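Local coordinates for protein MTH169 (Methanobacterium thermoautotrophicum, PDB 1GTD) that is a small PurS-like alpha+beta protein that assembles into a tetramer of identical chains, at residues Leu16-Glu24 with Val34-Val42. Residues are numbered along the deposited sequence; the frame is centred on the assembly and turned at random.
Sequences LNPEAATIE and VEDTDTTDV
Helix 18-30 follows strand 3-11 and packs on strand 37-47, which lies next to 3-11 in an antiparallel sheet; after the helix the chain passes through the short strand 34-35 and a corner at Asp-36 into strand 37-47. The axes of 18-24 and 37-42 approach to 7.2 Å with 136° between their directions, so the two run roughly antiparallel, and Ala-20 faces Asp-38 at 5.3 Å between CA atoms.

The polar link is formed by Glu-24 and Thr-37, whose side chains lie alongside each other, pointing opposite ways. Glu-24 places CG anti to its backbone N (chi1 -174°) and continues extended, carrying the carboxylate from the helix to the corner. There OE1 accepts two bonds: Thr-37 OG1 donates to the anti lone pair of Glu-24 OE1 at 2.8 Å, while Thr-37 N reaches the same OE1 at 3.2 Å with an N-H...O angle of 158°, nearly along the C-O axis. This double grip ties the carboxylate to both backbone and side chain of the first residue after the turn.

Nonpolar packing involves Thr-37, Ala-20 and Ile-23. The methyl CG2 of Thr-37, anti to the backbone N, lies 4.1 Å from Ala-20 CB and 4.3 Å from Ile-23 CG2, and the small alanine lets the backbones come close. Further along the strand, Glu-19 and Thr-39 cross at about a right angle, a van der Waals contact of a carboxylate oxygen with a methyl, Glu-19 OE2 being 3.4 Å from Thr-39 CG2.

Beyond the pair, Val-34, Glu-35 and Asp-38 to Val-42 form an antiparallel ladder with a strand of the second subunit, and Ile-23 packs on Leu-67 of that subunit. The arrangement is a helix packed on the antiparallel sheet of a small alpha+beta (PurS-like) fold, whose edge strand 37-47 carries the sheet into the second subunit.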
# COMPACT_ATOMS: atom_id res chain seq x y z
N LEU B 16 8.62 -12.62 -3.17
CA LEU B 16 7.63 -12.61 -2.09
C LEU B 16 6.67 -11.42 -2.32
O LEU B 16 7.08 -10.36 -2.77
CB LEU B 16 8.31 -12.45 -0.72
CG LEU B 16 7.41 -12.13 0.49
CD1 LEU B 16 6.67 -13.36 0.98
CD2 LEU B 16 8.26 -11.57 1.60
N ASN B 17 5.40 -11.62 -2.00
CA ASN B 17 4.43 -10.55 -2.12
C ASN B 17 3.72 -10.50 -0.78
O ASN B 17 2.77 -11.24 -0.55
CB ASN B 17 3.43 -10.85 -3.24
CG ASN B 17 2.44 -9.73 -3.45
OD1 ASN B 17 1.64 -9.77 -4.38
ND2 ASN B 17 2.48 -8.72 -2.59
N PRO B 18 4.19 -9.64 0.12
CA PRO B 18 3.61 -9.51 1.46
C PRO B 18 2.08 -9.39 1.46
O PRO B 18 1.39 -10.08 2.22
CB PRO B 18 4.29 -8.25 2.01
CG PRO B 18 5.64 -8.29 1.35
CD PRO B 18 5.28 -8.66 -0.07
N GLU B 19 1.56 -8.52 0.59
CA GLU B 19 0.12 -8.29 0.50
C GLU B 19 -0.58 -9.57 0.07
O GLU B 19 -1.52 -10.01 0.72
CB GLU B 19 -0.16 -7.17 -0.51
CG GLU B 19 -1.64 -6.79 -0.65
CD GLU B 19 -1.91 -5.76 -1.77
OE1 GLU B 19 -3.11 -5.52 -2.06
OE2 GLU B 19 -0.95 -5.21 -2.35
N ALA B 20 -0.10 -10.16 -1.02
CA ALA B 20 -0.67 -11.39 -1.54
C ALA B 20 -0.70 -12.49 -0.47
O ALA B 20 -1.72 -13.14 -0.25
CB ALA B 20 0.14 -11.86 -2.73
N ALA B 21 0.43 -12.68 0.21
CA ALA B 21 0.52 -13.70 1.25
C ALA B 21 -0.44 -13.38 2.39
O ALA B 21 -1.09 -14.27 2.94
CB ALA B 21 1.95 -13.79 1.77
N THR B 22 -0.54 -12.10 2.73
CA THR B 22 -1.42 -11.68 3.80
C THR B 22 -2.90 -11.95 3.48
O THR B 22 -3.65 -12.49 4.30
CB THR B 22 -1.20 -10.19 4.11
OG1 THR B 22 0.13 -10.02 4.61
CG2 THR B 22 -2.20 -9.70 5.13
N ILE B 23 -3.31 -11.60 2.27
CA ILE B 23 -4.68 -11.81 1.84
C ILE B 23 -5.03 -13.30 1.88
O ILE B 23 -6.04 -13.69 2.46
CB ILE B 23 -4.87 -11.32 0.40
CG1 ILE B 23 -4.79 -9.79 0.36
CG2 ILE B 23 -6.19 -11.80 -0.13
CD1 ILE B 23 -4.88 -9.22 -1.05
N GLU B 24 -4.20 -14.12 1.26
CA GLU B 24 -4.43 -15.55 1.20
C GLU B 24 -4.62 -16.17 2.57
O GLU B 24 -5.58 -16.92 2.79
CB GLU B 24 -3.28 -16.24 0.47
CG GLU B 24 -3.51 -17.72 0.23
CD GLU B 24 -2.51 -18.31 -0.76
OE1 GLU B 24 -2.43 -17.81 -1.90
OE2 GLU B 24 -1.82 -19.29 -0.39
N VAL B 34 -7.95 -20.16 -1.03
CA VAL B 34 -7.55 -19.77 -2.37
C VAL B 34 -6.06 -20.02 -2.57
O VAL B 34 -5.29 -20.05 -1.62
CB VAL B 34 -7.89 -18.28 -2.63
CG1 VAL B 34 -9.41 -18.09 -2.62
CG2 VAL B 34 -7.26 -17.40 -1.56
N GLU B 35 -5.67 -20.22 -3.82
CA GLU B 35 -4.27 -20.47 -4.10
C GLU B 35 -3.71 -19.47 -5.10
O GLU B 35 -4.45 -18.74 -5.75
CB GLU B 35 -4.09 -21.88 -4.65
CG GLU B 35 -4.38 -22.96 -3.64
CD GLU B 35 -4.68 -24.29 -4.30
OE1 GLU B 35 -3.82 -24.78 -5.07
OE2 GLU B 35 -5.77 -24.84 -4.06
N ASP B 36 -2.39 -19.46 -5.20
CA ASP B 36 -1.71 -18.58 -6.14
C ASP B 36 -2.16 -17.14 -6.09
O ASP B 36 -2.15 -16.46 -7.12
CB ASP B 36 -1.88 -19.12 -7.55
CG ASP B 36 -1.31 -20.50 -7.72
OD1 ASP B 36 -0.17 -20.70 -7.25
OD2 ASP B 36 -1.99 -21.37 -8.30
N THR B 37 -2.53 -16.66 -4.90
CA THR B 37 -2.96 -15.28 -4.78
C THR B 37 -1.88 -14.42 -5.44
O THR B 37 -0.70 -14.77 -5.40
CB THR B 37 -3.14 -14.85 -3.31
OG1 THR B 37 -4.10 -15.70 -2.67
CG2 THR B 37 -3.63 -13.41 -3.24
N ASP B 38 -2.29 -13.31 -6.04
CA ASP B 38 -1.37 -12.41 -6.72
C ASP B 38 -1.95 -10.99 -6.69
O ASP B 38 -3.18 -10.81 -6.61
CB ASP B 38 -1.21 -12.88 -8.16
CG ASP B 38 0.16 -12.61 -8.73
OD1 ASP B 38 0.40 -13.00 -9.90
OD2 ASP B 38 1.00 -12.02 -8.00
N THR B 39 -1.08 -9.99 -6.77
CA THR B 39 -1.50 -8.59 -6.73
C THR B 39 -0.87 -7.77 -7.85
O THR B 39 0.33 -7.89 -8.13
CB THR B 39 -1.12 -7.96 -5.36
OG1 THR B 39 -2.24 -8.02 -4.46
CG2 THR B 39 -0.64 -6.52 -5.52
N THR B 40 -1.67 -6.92 -8.49
CA THR B 40 -1.17 -6.07 -9.56
C THR B 40 -1.59 -4.65 -9.25
O THR B 40 -2.69 -4.41 -8.75
CB THR B 40 -1.77 -6.46 -10.92
OG1 THR B 40 -1.54 -7.85 -11.18
CG2 THR B 40 -1.13 -5.63 -12.03
N ASP B 41 -0.71 -3.70 -9.55
CA ASP B 41 -1.01 -2.30 -9.31
C ASP B 41 -1.16 -1.65 -10.66
O ASP B 41 -0.29 -1.81 -11.51
CB ASP B 41 0.11 -1.64 -8.53
CG ASP B 41 0.36 -2.31 -7.21
OD1 ASP B 41 1.45 -2.92 -7.04
OD2 ASP B 41 -0.55 -2.25 -6.34
N VAL B 42 -2.25 -0.94 -10.87
CA VAL B 42 -2.45 -0.30 -12.15
C VAL B 42 -2.55 1.21 -11.99
O VAL B 42 -3.35 1.71 -11.21
CB VAL B 42 -3.72 -0.83 -12.84
CG1 VAL B 42 -3.81 -0.28 -14.26
CG2 VAL B 42 -3.70 -2.36 -12.82